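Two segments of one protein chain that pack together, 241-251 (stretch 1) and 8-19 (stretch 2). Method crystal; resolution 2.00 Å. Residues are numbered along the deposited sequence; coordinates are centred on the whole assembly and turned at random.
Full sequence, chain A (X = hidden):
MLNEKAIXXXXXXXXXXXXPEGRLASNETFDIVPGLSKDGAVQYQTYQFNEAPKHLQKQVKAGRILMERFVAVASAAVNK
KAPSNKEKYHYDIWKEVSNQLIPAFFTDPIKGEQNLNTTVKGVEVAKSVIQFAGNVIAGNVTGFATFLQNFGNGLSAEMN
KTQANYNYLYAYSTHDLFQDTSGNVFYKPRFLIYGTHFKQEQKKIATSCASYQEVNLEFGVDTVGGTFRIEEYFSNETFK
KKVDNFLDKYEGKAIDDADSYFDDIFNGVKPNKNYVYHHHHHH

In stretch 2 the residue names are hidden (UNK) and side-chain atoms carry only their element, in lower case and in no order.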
# COMPACT_ATOMS: atom_id res chain seq x y z
N LYS A 241 10.62 -13.01 17.12
CA LYS A 241 11.49 -12.08 17.84
C LYS A 241 12.28 -11.13 16.94
O LYS A 241 12.40 -9.95 17.27
CB LYS A 241 12.44 -12.81 18.79
CG LYS A 241 11.79 -13.20 20.11
CD LYS A 241 12.84 -13.50 21.19
CE LYS A 241 13.48 -14.87 21.01
NZ LYS A 241 14.15 -15.30 22.28
N LYS A 242 12.83 -11.63 15.84
CA LYS A 242 13.56 -10.71 14.95
C LYS A 242 12.62 -9.71 14.27
O LYS A 242 12.99 -8.55 14.11
CB LYS A 242 14.50 -11.43 13.95
CG LYS A 242 13.84 -12.21 12.82
CD LYS A 242 14.86 -12.50 11.70
CE LYS A 242 14.71 -11.53 10.52
NZ LYS A 242 15.98 -11.16 9.83
N VAL A 243 11.42 -10.16 13.90
CA VAL A 243 10.36 -9.29 13.38
C VAL A 243 10.05 -8.19 14.40
O VAL A 243 10.21 -7.01 14.09
CB VAL A 243 9.07 -10.10 13.01
CG1 VAL A 243 7.89 -9.17 12.69
CG2 VAL A 243 9.35 -11.05 11.82
N ASP A 244 9.64 -8.59 15.61
CA ASP A 244 9.24 -7.65 16.67
C ASP A 244 10.32 -6.65 17.07
O ASP A 244 10.02 -5.47 17.24
CB ASP A 244 8.73 -8.40 17.91
CG ASP A 244 7.36 -9.03 17.69
OD1 ASP A 244 6.66 -8.65 16.72
OD2 ASP A 244 6.99 -9.93 18.49
N ASN A 245 11.56 -7.13 17.19
CA ASN A 245 12.69 -6.27 17.54
C ASN A 245 13.00 -5.24 16.45
O ASN A 245 13.25 -4.07 16.73
CB ASN A 245 13.96 -7.09 17.84
CG ASN A 245 13.90 -7.83 19.19
OD1 ASN A 245 13.20 -7.41 20.13
ND2 ASN A 245 14.64 -8.93 19.29
N PHE A 246 12.99 -5.70 15.21
CA PHE A 246 13.24 -4.83 14.06
C PHE A 246 12.17 -3.74 13.97
O PHE A 246 12.47 -2.55 13.84
CB PHE A 246 13.28 -5.67 12.78
CG PHE A 246 13.40 -4.85 11.52
CD1 PHE A 246 14.65 -4.49 11.03
CD2 PHE A 246 12.26 -4.47 10.81
CE1 PHE A 246 14.78 -3.73 9.87
CE2 PHE A 246 12.37 -3.71 9.65
CZ PHE A 246 13.64 -3.33 9.19
N LEU A 247 10.91 -4.16 14.03
CA LEU A 247 9.78 -3.22 14.00
C LEU A 247 9.82 -2.20 15.15
O LEU A 247 9.56 -1.01 14.94
CB LEU A 247 8.44 -3.97 13.96
CG LEU A 247 8.09 -4.77 12.69
CD1 LEU A 247 6.67 -5.27 12.80
CD2 LEU A 247 8.25 -3.94 11.40
N ASP A 248 10.18 -2.66 16.35
CA ASP A 248 10.36 -1.78 17.51
C ASP A 248 11.49 -0.75 17.34
O ASP A 248 11.35 0.41 17.72
CB ASP A 248 10.55 -2.62 18.80
CG ASP A 248 9.23 -3.14 19.36
OD1 ASP A 248 8.16 -2.63 18.94
OD2 ASP A 248 9.25 -4.05 20.23
N LYS A 249 12.60 -1.17 16.73
CA LYS A 249 13.76 -0.31 16.56
C LYS A 249 13.58 0.82 15.52
O LYS A 249 14.09 1.93 15.69
CB LYS A 249 14.99 -1.17 16.23
CG LYS A 249 16.33 -0.44 16.32
CD LYS A 249 17.52 -1.39 16.18
CE LYS A 249 18.83 -0.64 15.92
NZ LYS A 249 19.94 -1.58 15.50
N TYR A 250 12.86 0.52 14.44
CA TYR A 250 12.81 1.42 13.30
C TYR A 250 11.42 2.00 13.06
O TYR A 250 11.14 2.55 11.98
CB TYR A 250 13.36 0.72 12.06
CG TYR A 250 14.82 0.32 12.22
CD1 TYR A 250 15.82 1.30 12.28
CD2 TYR A 250 15.21 -1.01 12.32
CE1 TYR A 250 17.16 0.97 12.44
CE2 TYR A 250 16.56 -1.37 12.48
CZ TYR A 250 17.52 -0.37 12.54
OH TYR A 250 18.85 -0.68 12.68
N GLU A 251 10.57 1.90 14.09
CA GLU A 251 9.16 2.31 14.05
C GLU A 251 8.92 3.71 13.46
O GLU A 251 9.51 4.68 13.91
CB GLU A 251 8.54 2.25 15.46
CG GLU A 251 7.02 2.47 15.46
CD GLU A 251 6.39 2.40 16.85
OE1 GLU A 251 5.32 3.04 17.03
OE2 GLU A 251 6.96 1.72 17.75
N UNK A 8 19.91 -9.83 9.74
CA UNK A 8 20.67 -8.72 10.39
C UNK A 8 21.35 -7.78 9.38
O UNK A 8 21.77 -6.68 9.73
n UNK A 8 19.53 -8.15 14.14
o UNK A 8 21.56 -7.28 13.67
c UNK A 8 21.09 -9.50 12.83
c UNK A 8 20.74 -8.21 13.59
c UNK A 8 21.68 -9.25 11.42
N UNK A 9 21.45 -8.22 8.12
CA UNK A 9 21.88 -7.33 7.04
C UNK A 9 20.81 -6.27 6.75
O UNK A 9 21.13 -5.17 6.29
o UNK A 9 20.89 -9.90 6.52
c UNK A 9 21.65 -9.47 5.62
c UNK A 9 22.31 -8.09 5.76
o UNK A 9 21.92 -10.14 4.59
N UNK A 10 19.55 -6.59 7.03
CA UNK A 10 18.46 -5.61 6.99
C UNK A 10 18.60 -4.60 8.13
O UNK A 10 18.47 -3.39 7.90
c UNK A 10 16.05 -5.43 6.37
c UNK A 10 17.15 -7.64 6.45
c UNK A 10 17.09 -6.28 7.07
N UNK A 11 18.86 -5.10 9.34
CA UNK A 11 19.15 -4.23 10.50
C UNK A 11 20.27 -3.22 10.22
O UNK A 11 20.13 -2.03 10.53
c UNK A 11 19.43 -5.06 11.76
o UNK A 11 19.26 -3.18 13.30
c UNK A 11 19.92 -4.19 12.95
o UNK A 11 20.98 -4.53 13.53
N UNK A 12 21.37 -3.69 9.63
CA UNK A 12 22.51 -2.82 9.30
C UNK A 12 22.15 -1.76 8.25
O UNK A 12 22.60 -0.62 8.34
c UNK A 12 25.35 -5.56 9.03
c UNK A 12 24.26 -4.75 9.73
c UNK A 12 24.75 -4.17 11.06
c UNK A 12 23.70 -3.65 8.81
N UNK A 13 21.35 -2.16 7.26
CA UNK A 13 20.88 -1.26 6.20
C UNK A 13 20.10 -0.09 6.80
O UNK A 13 20.35 1.09 6.48
c UNK A 13 18.22 -0.60 4.10
c UNK A 13 19.90 0.04 1.95
o UNK A 13 18.15 1.36 1.01
c UNK A 13 19.52 -1.14 4.05
c UNK A 13 20.03 -2.03 5.17
c UNK A 13 17.76 0.22 3.08
c UNK A 13 18.60 0.54 2.02
c UNK A 13 20.34 -0.80 2.97
N UNK A 14 19.18 -0.42 7.69
CA UNK A 14 18.34 0.56 8.36
C UNK A 14 19.10 1.37 9.42
O UNK A 14 18.86 2.57 9.56
c UNK A 14 17.10 -0.12 8.94
c UNK A 14 14.87 0.52 7.95
c UNK A 14 13.96 -0.62 6.01
c UNK A 14 16.09 -1.29 6.94
c UNK A 14 15.08 -1.44 5.97
c UNK A 14 16.00 -0.31 7.93
c UNK A 14 13.85 0.36 7.01
N UNK A 15 20.04 0.73 10.12
CA UNK A 15 20.91 1.43 11.08
C UNK A 15 21.66 2.56 10.38
O UNK A 15 21.78 3.66 10.92
c UNK A 15 22.00 1.08 14.33
c UNK A 15 21.88 0.46 11.80
o UNK A 15 21.81 0.03 14.93
c UNK A 15 22.71 1.09 12.95
n UNK A 15 21.64 2.25 14.83
N UNK A 16 22.14 2.28 9.17
CA UNK A 16 22.89 3.27 8.41
C UNK A 16 22.03 4.44 7.93
O UNK A 16 22.47 5.59 7.97
n UNK A 16 25.37 4.24 7.00
o UNK A 16 24.06 3.80 5.21
c UNK A 16 24.37 3.59 6.39
c UNK A 16 23.60 2.60 7.23
N UNK A 17 20.81 4.14 7.48
CA UNK A 17 19.89 5.19 7.04
C UNK A 17 19.64 6.20 8.16
O UNK A 17 19.74 7.41 7.94
c UNK A 17 17.67 3.13 4.57
c UNK A 17 18.81 3.99 5.09
c UNK A 17 17.45 5.64 6.42
c UNK A 17 18.56 4.59 6.48
N UNK A 18 19.38 5.70 9.37
CA UNK A 18 18.93 6.56 10.46
C UNK A 18 20.05 7.23 11.30
O UNK A 18 19.76 8.05 12.17
n UNK A 18 14.59 5.98 9.68
c UNK A 18 14.79 4.68 9.79
c UNK A 18 15.68 6.64 10.21
c UNK A 18 16.55 5.69 10.65
c UNK A 18 17.89 5.82 11.31
n UNK A 18 15.96 4.48 10.38
N UNK A 19 21.31 6.91 11.02
CA UNK A 19 22.44 7.50 11.75
C UNK A 19 22.69 8.96 11.39
O UNK A 19 21.97 9.54 10.56

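Position 8 carries three carbons, the third bearing one oxygen and one nitrogen: an unbranched chain ending in an amide, so Gln8. Its CA-to-CB bond points away from stretch 1, and the closest contact is made by its backbone, Gln8 N lying 4.1 Å from Lys242 NZ. Position 9 has two carbons, the second with two oxygens, and touches nothing on stretch 1; the short carboxylate is Asp9. At position 10 one carbon carries two more, a fork at CB without a longer arm, which defines Val10; its CG1 lies 4.1 Å from Phe246 CE1.

Position 11 again shows two carbons and two oxygens, a carboxylate on a short stem, hence Asp11. Its OD1 accepts hydrogen bonds from Tyr250 OH at 2.6 Å and from Lys249 NZ at 2.8 Å, the latter also a salt bridge. Position 12 has four carbons forked at the second, giving Leu12, and points away. Position 13 is one carbon, then a six-carbon ring bearing an oxygen, which is Tyr13; its side chain stays out of contact with stretch 1.

Position 14 has the same carbon skeleton without the oxygen, so Phe14. Its CD1 lies 3.9 Å from Phe246 CZ, and the edge of the Phe246 ring meets its face with planes at 78°. Its CB sits over the Tyr250 ring, 3.6 Å from the centroid and 9° off the normal, a CH-pi contact. Position 15 repeats the three-carbon amide pattern: Gln15, chi1 t and chi2 p, whose OE1 accepts a hydrogen bond from Lys249 NZ at 2.5 Å.

Position 16 is the amide one carbon shorter, Asn16, pointing away. Position 17 has four carbons forked at the first, one arm two carbons long, so Ile17; it points toward stretch 1 but makes no contact with it. Position 18 is one carbon and a five-membered ring of three carbons and two nitrogens, His18, with ND1 3.7 Å from Tyr250 CD1. Position 19 has no side-chain atoms and is Gly19.

The two helices run parallel, their directions 1° apart and axes 11.2 Å at closest approach, burying 438 Å² in all. Tyr250 is the knob, seated among Asp11, Phe14, Gln15 and His18, with its hydroxyl anchored on Asp11. Beside this anchor, Lys249 reaches out in an all-t conformation, so that its ammonium joins Asp11 and Gln15, one helical turn apart. Phe246 extends the apolar packing toward Val10.

Stretch 2 (8-19) QDVDLYFQNIHG
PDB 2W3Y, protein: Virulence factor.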